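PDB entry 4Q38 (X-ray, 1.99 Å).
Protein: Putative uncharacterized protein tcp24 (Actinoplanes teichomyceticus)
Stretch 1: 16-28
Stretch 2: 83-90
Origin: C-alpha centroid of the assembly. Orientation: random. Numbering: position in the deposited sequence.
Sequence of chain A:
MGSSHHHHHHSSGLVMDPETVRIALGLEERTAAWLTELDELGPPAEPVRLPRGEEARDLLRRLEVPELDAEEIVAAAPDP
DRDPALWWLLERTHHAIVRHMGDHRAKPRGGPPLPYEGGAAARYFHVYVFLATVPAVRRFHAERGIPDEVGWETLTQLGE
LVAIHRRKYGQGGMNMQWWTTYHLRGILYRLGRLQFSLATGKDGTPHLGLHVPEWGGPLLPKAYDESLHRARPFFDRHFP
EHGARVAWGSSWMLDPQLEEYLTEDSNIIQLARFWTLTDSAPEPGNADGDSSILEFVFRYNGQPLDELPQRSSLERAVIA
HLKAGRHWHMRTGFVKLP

Stretch 1, residues 16-28: MDPETVRIALGLE
Stretch 2 83-90: DPALWWLL

No hydrogen bond or salt bridge links these two stretches; the contact is apolar, and its most distinctive element is a methyl group set over an indole. Val 21 CG2 lies 4.0 Å from the centroid of the six-membered ring of Trp 88, 29° off the ring normal. This is a CH-pi contact over one face. The closest atoms are Val 21 CG2 and Trp 88 CE3, at 3.6 Å.

Helices 18-25 and 84-90 form most of the contact, the second continuing later in the chain; Met 16 before the first helix and Leu 27 after it add to it. Their axes approach to 9.2 Å. Their N-to-C directions differ by 119°, so they cross obliquely (signed angle -119°). The register is set by Val 21 CA and Ala 85 CA, 4.9 Å apart. The small side chain of Ala 85 points toward the first helix, and its CB lies 3.9 Å from both Ala 24 CB and Leu 25 CD2. Val 21 (chi1 t) also places CG1 3.8 Å from Ala 85 O.

Trp 88 (chi1 -177°, chi2 95°) has the largest area covered by the other stretch. Aliphatic groups of Met 16, Pro 18 and Val 21 pack around its indole by van der Waals contact. Met 16 CB comes to 4.0 Å from Trp 88 CD1, and Pro 18 CB to 4.3 Å from Trp 88 CH2. Met 16 (m, t, p) has SD 3.9 Å from Pro 84 CB and CE 3.9 Å from Ala 85 CB.

Leu 25 (m, t) points toward the second helix. The leucines meet through their methyls: Leu 25 CD1 to Leu 89 CD2 (Leu 89 t, p) is 3.7 Å, and Leu 27 CD1 (m, t) to Leu 89 CD2 is a looser 4.4 Å. Leu 25 CD2 lies 4.2 Å from Leu 86 CB.

The side-chain hydrogen bonds made within either stretch all lie in stretch 1. Asp 17 caps its helix: OD1 accepts from Thr 20 N at 3.0 Å and Thr 20 OG1 at 2.5 Å, while OD2 accepts a weak bond from Glu 19 N at 3.3 Å. Arg 22 (t, t, p) forms a salt bridge from NE to Glu 19 OE2 at 3.0 Å. Arg 22 NH1 donates to Leu 27 O at 3.0 Å, tying the helix to the following loop. Gly 26 leaves helical geometry with phi/psi 81/23; positive phi favours glycine. The chain extends at Leu 27 (-77/142).

Asp 83 (-122/59) precedes the second helix without a side-chain capping bond. Backbone bonds there include Trp 87 N to Asp 83 O (2.8 Å) and Trp 88 N to Pro 84 O (2.9 Å).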

# COMPACT_ATOMS: atom_id res chain seq x y z
N MET A 16 19.04 -8.97 22.55
CA MET A 16 19.93 -9.03 21.35
C MET A 16 20.44 -7.65 20.96
O MET A 16 19.97 -6.64 21.48
CB MET A 16 19.20 -9.65 20.17
CG MET A 16 18.92 -11.12 20.33
SD MET A 16 18.20 -11.81 18.83
CE MET A 16 19.61 -11.85 17.73
N ASP A 17 21.39 -7.62 20.04
CA ASP A 17 21.92 -6.35 19.57
C ASP A 17 21.67 -6.20 18.06
O ASP A 17 21.64 -7.20 17.34
CB ASP A 17 23.40 -6.20 19.96
CG ASP A 17 24.34 -6.21 18.77
OD1 ASP A 17 24.63 -7.31 18.26
OD2 ASP A 17 24.78 -5.12 18.36
N PRO A 18 21.47 -4.95 17.58
CA PRO A 18 21.06 -4.70 16.19
C PRO A 18 21.97 -5.32 15.14
O PRO A 18 21.49 -5.80 14.12
CB PRO A 18 21.08 -3.17 16.07
CG PRO A 18 21.06 -2.66 17.46
CD PRO A 18 21.69 -3.70 18.33
N GLU A 19 23.28 -5.30 15.40
CA GLU A 19 24.25 -5.93 14.51
C GLU A 19 24.07 -7.45 14.40
O GLU A 19 24.20 -8.00 13.31
CB GLU A 19 25.70 -5.60 14.92
CG GLU A 19 26.25 -4.34 14.26
CD GLU A 19 26.23 -4.41 12.74
OE1 GLU A 19 27.01 -5.20 12.16
OE2 GLU A 19 25.43 -3.68 12.13
N THR A 20 23.76 -8.10 15.52
CA THR A 20 23.51 -9.54 15.56
C THR A 20 22.23 -9.88 14.80
O THR A 20 22.20 -10.83 14.02
CB THR A 20 23.46 -10.06 17.01
OG1 THR A 20 24.69 -9.74 17.67
CG2 THR A 20 23.27 -11.58 17.06
N VAL A 21 21.18 -9.08 15.02
CA VAL A 21 19.93 -9.20 14.27
C VAL A 21 20.21 -9.04 12.77
O VAL A 21 19.83 -9.91 11.98
CB VAL A 21 18.88 -8.17 14.76
CG1 VAL A 21 17.64 -8.18 13.88
CG2 VAL A 21 18.50 -8.45 16.21
N ARG A 22 20.90 -7.96 12.40
CA ARG A 22 21.20 -7.67 11.00
C ARG A 22 21.90 -8.85 10.31
O ARG A 22 21.51 -9.26 9.22
CB ARG A 22 22.07 -6.42 10.87
CG ARG A 22 22.18 -5.90 9.44
CD ARG A 22 23.16 -4.74 9.33
NE ARG A 22 24.54 -5.13 9.65
CZ ARG A 22 25.35 -5.80 8.84
NH1 ARG A 22 24.94 -6.18 7.63
NH2 ARG A 22 26.58 -6.09 9.24
N ILE A 23 22.92 -9.39 10.99
CA ILE A 23 23.74 -10.47 10.45
C ILE A 23 22.94 -11.78 10.38
O ILE A 23 22.97 -12.47 9.35
CB ILE A 23 25.07 -10.61 11.23
CG1 ILE A 23 25.97 -9.40 10.96
CG2 ILE A 23 25.79 -11.90 10.86
CD1 ILE A 23 27.07 -9.17 11.99
N ALA A 24 22.22 -12.10 11.45
CA ALA A 24 21.37 -13.30 11.49
C ALA A 24 20.34 -13.32 10.36
O ALA A 24 20.14 -14.36 9.73
CB ALA A 24 20.66 -13.41 12.83
N LEU A 25 19.70 -12.18 10.11
CA LEU A 25 18.62 -12.13 9.12
C LEU A 25 19.14 -11.94 7.70
O LEU A 25 18.38 -12.10 6.73
CB LEU A 25 17.59 -11.05 9.49
CG LEU A 25 16.86 -11.22 10.83
CD1 LEU A 25 15.95 -10.03 11.11
CD2 LEU A 25 16.07 -12.52 10.93
N GLY A 26 20.42 -11.62 7.57
CA GLY A 26 21.05 -11.44 6.26
C GLY A 26 20.78 -10.08 5.67
O GLY A 26 20.86 -9.90 4.46
N LEU A 27 20.46 -9.11 6.53
CA LEU A 27 20.13 -7.75 6.12
C LEU A 27 21.39 -6.95 5.74
O LEU A 27 22.44 -7.10 6.36
CB LEU A 27 19.33 -7.04 7.23
CG LEU A 27 17.88 -7.51 7.37
CD1 LEU A 27 17.29 -7.10 8.72
CD2 LEU A 27 17.01 -7.03 6.22
N GLU A 28 21.27 -6.12 4.70
CA GLU A 28 22.40 -5.32 4.20
C GLU A 28 22.90 -4.29 5.21
O GLU A 28 22.17 -3.88 6.12
CB GLU A 28 22.05 -4.65 2.87
CG GLU A 28 22.73 -5.27 1.66
CD GLU A 28 21.80 -6.12 0.80
OE1 GLU A 28 20.63 -6.34 1.19
OE2 GLU A 28 22.25 -6.57 -0.28
N ASP A 83 12.94 -18.20 16.79
CA ASP A 83 13.17 -17.11 15.83
C ASP A 83 13.49 -15.80 16.57
O ASP A 83 12.76 -14.81 16.39
CB ASP A 83 11.92 -16.90 14.97
CG ASP A 83 11.46 -18.18 14.29
OD1 ASP A 83 12.14 -18.62 13.34
OD2 ASP A 83 10.42 -18.74 14.71
N PRO A 84 14.57 -15.78 17.39
CA PRO A 84 14.80 -14.60 18.24
C PRO A 84 15.10 -13.31 17.49
O PRO A 84 14.63 -12.25 17.91
CB PRO A 84 16.00 -15.01 19.10
CG PRO A 84 16.69 -16.08 18.32
CD PRO A 84 15.60 -16.82 17.61
N ALA A 85 15.88 -13.39 16.41
CA ALA A 85 16.25 -12.20 15.65
C ALA A 85 15.01 -11.65 14.94
O ALA A 85 14.75 -10.45 14.98
CB ALA A 85 17.34 -12.51 14.64
N LEU A 86 14.25 -12.55 14.32
CA LEU A 86 13.02 -12.16 13.64
C LEU A 86 12.01 -11.56 14.63
O LEU A 86 11.37 -10.55 14.33
CB LEU A 86 12.42 -13.36 12.90
CG LEU A 86 11.37 -13.01 11.85
CD1 LEU A 86 11.45 -13.98 10.68
CD2 LEU A 86 9.97 -13.00 12.45
N TRP A 87 11.90 -12.17 15.81
CA TRP A 87 10.97 -11.69 16.84
C TRP A 87 11.36 -10.33 17.35
O TRP A 87 10.49 -9.46 17.53
CB TRP A 87 10.82 -12.68 17.99
CG TRP A 87 9.52 -12.46 18.73
CD1 TRP A 87 9.30 -11.67 19.85
CD2 TRP A 87 8.20 -13.01 18.37
NE1 TRP A 87 7.97 -11.70 20.22
CE2 TRP A 87 7.26 -12.48 19.37
CE3 TRP A 87 7.72 -13.85 17.37
CZ2 TRP A 87 5.90 -12.80 19.36
CZ3 TRP A 87 6.35 -14.18 17.37
CH2 TRP A 87 5.46 -13.66 18.34
N TRP A 88 12.65 -10.13 17.59
CA TRP A 88 13.19 -8.83 18.01
C TRP A 88 12.74 -7.74 17.07
O TRP A 88 12.26 -6.69 17.49
CB TRP A 88 14.72 -8.90 18.04
CG TRP A 88 15.44 -7.66 18.52
CD1 TRP A 88 15.88 -7.38 19.81
CD2 TRP A 88 15.86 -6.49 17.72
NE1 TRP A 88 16.52 -6.17 19.87
CE2 TRP A 88 16.54 -5.58 18.65
CE3 TRP A 88 15.75 -6.13 16.37
CZ2 TRP A 88 17.07 -4.36 18.24
CZ3 TRP A 88 16.29 -4.89 15.97
CH2 TRP A 88 16.94 -4.03 16.88
N LEU A 89 12.87 -8.02 15.78
CA LEU A 89 12.52 -7.07 14.71
C LEU A 89 11.01 -6.86 14.57
O LEU A 89 10.56 -5.74 14.33
CB LEU A 89 13.11 -7.55 13.39
CG LEU A 89 13.05 -6.56 12.23
CD1 LEU A 89 13.91 -5.34 12.54
CD2 LEU A 89 13.51 -7.25 10.96
N LEU A 90 10.24 -7.93 14.72
CA LEU A 90 8.78 -7.86 14.68
C LEU A 90 8.20 -6.95 15.76
O LEU A 90 7.31 -6.15 15.48
CB LEU A 90 8.19 -9.27 14.80
CG LEU A 90 6.68 -9.41 15.00
CD1 LEU A 90 5.91 -8.95 13.76
CD2 LEU A 90 6.34 -10.85 15.36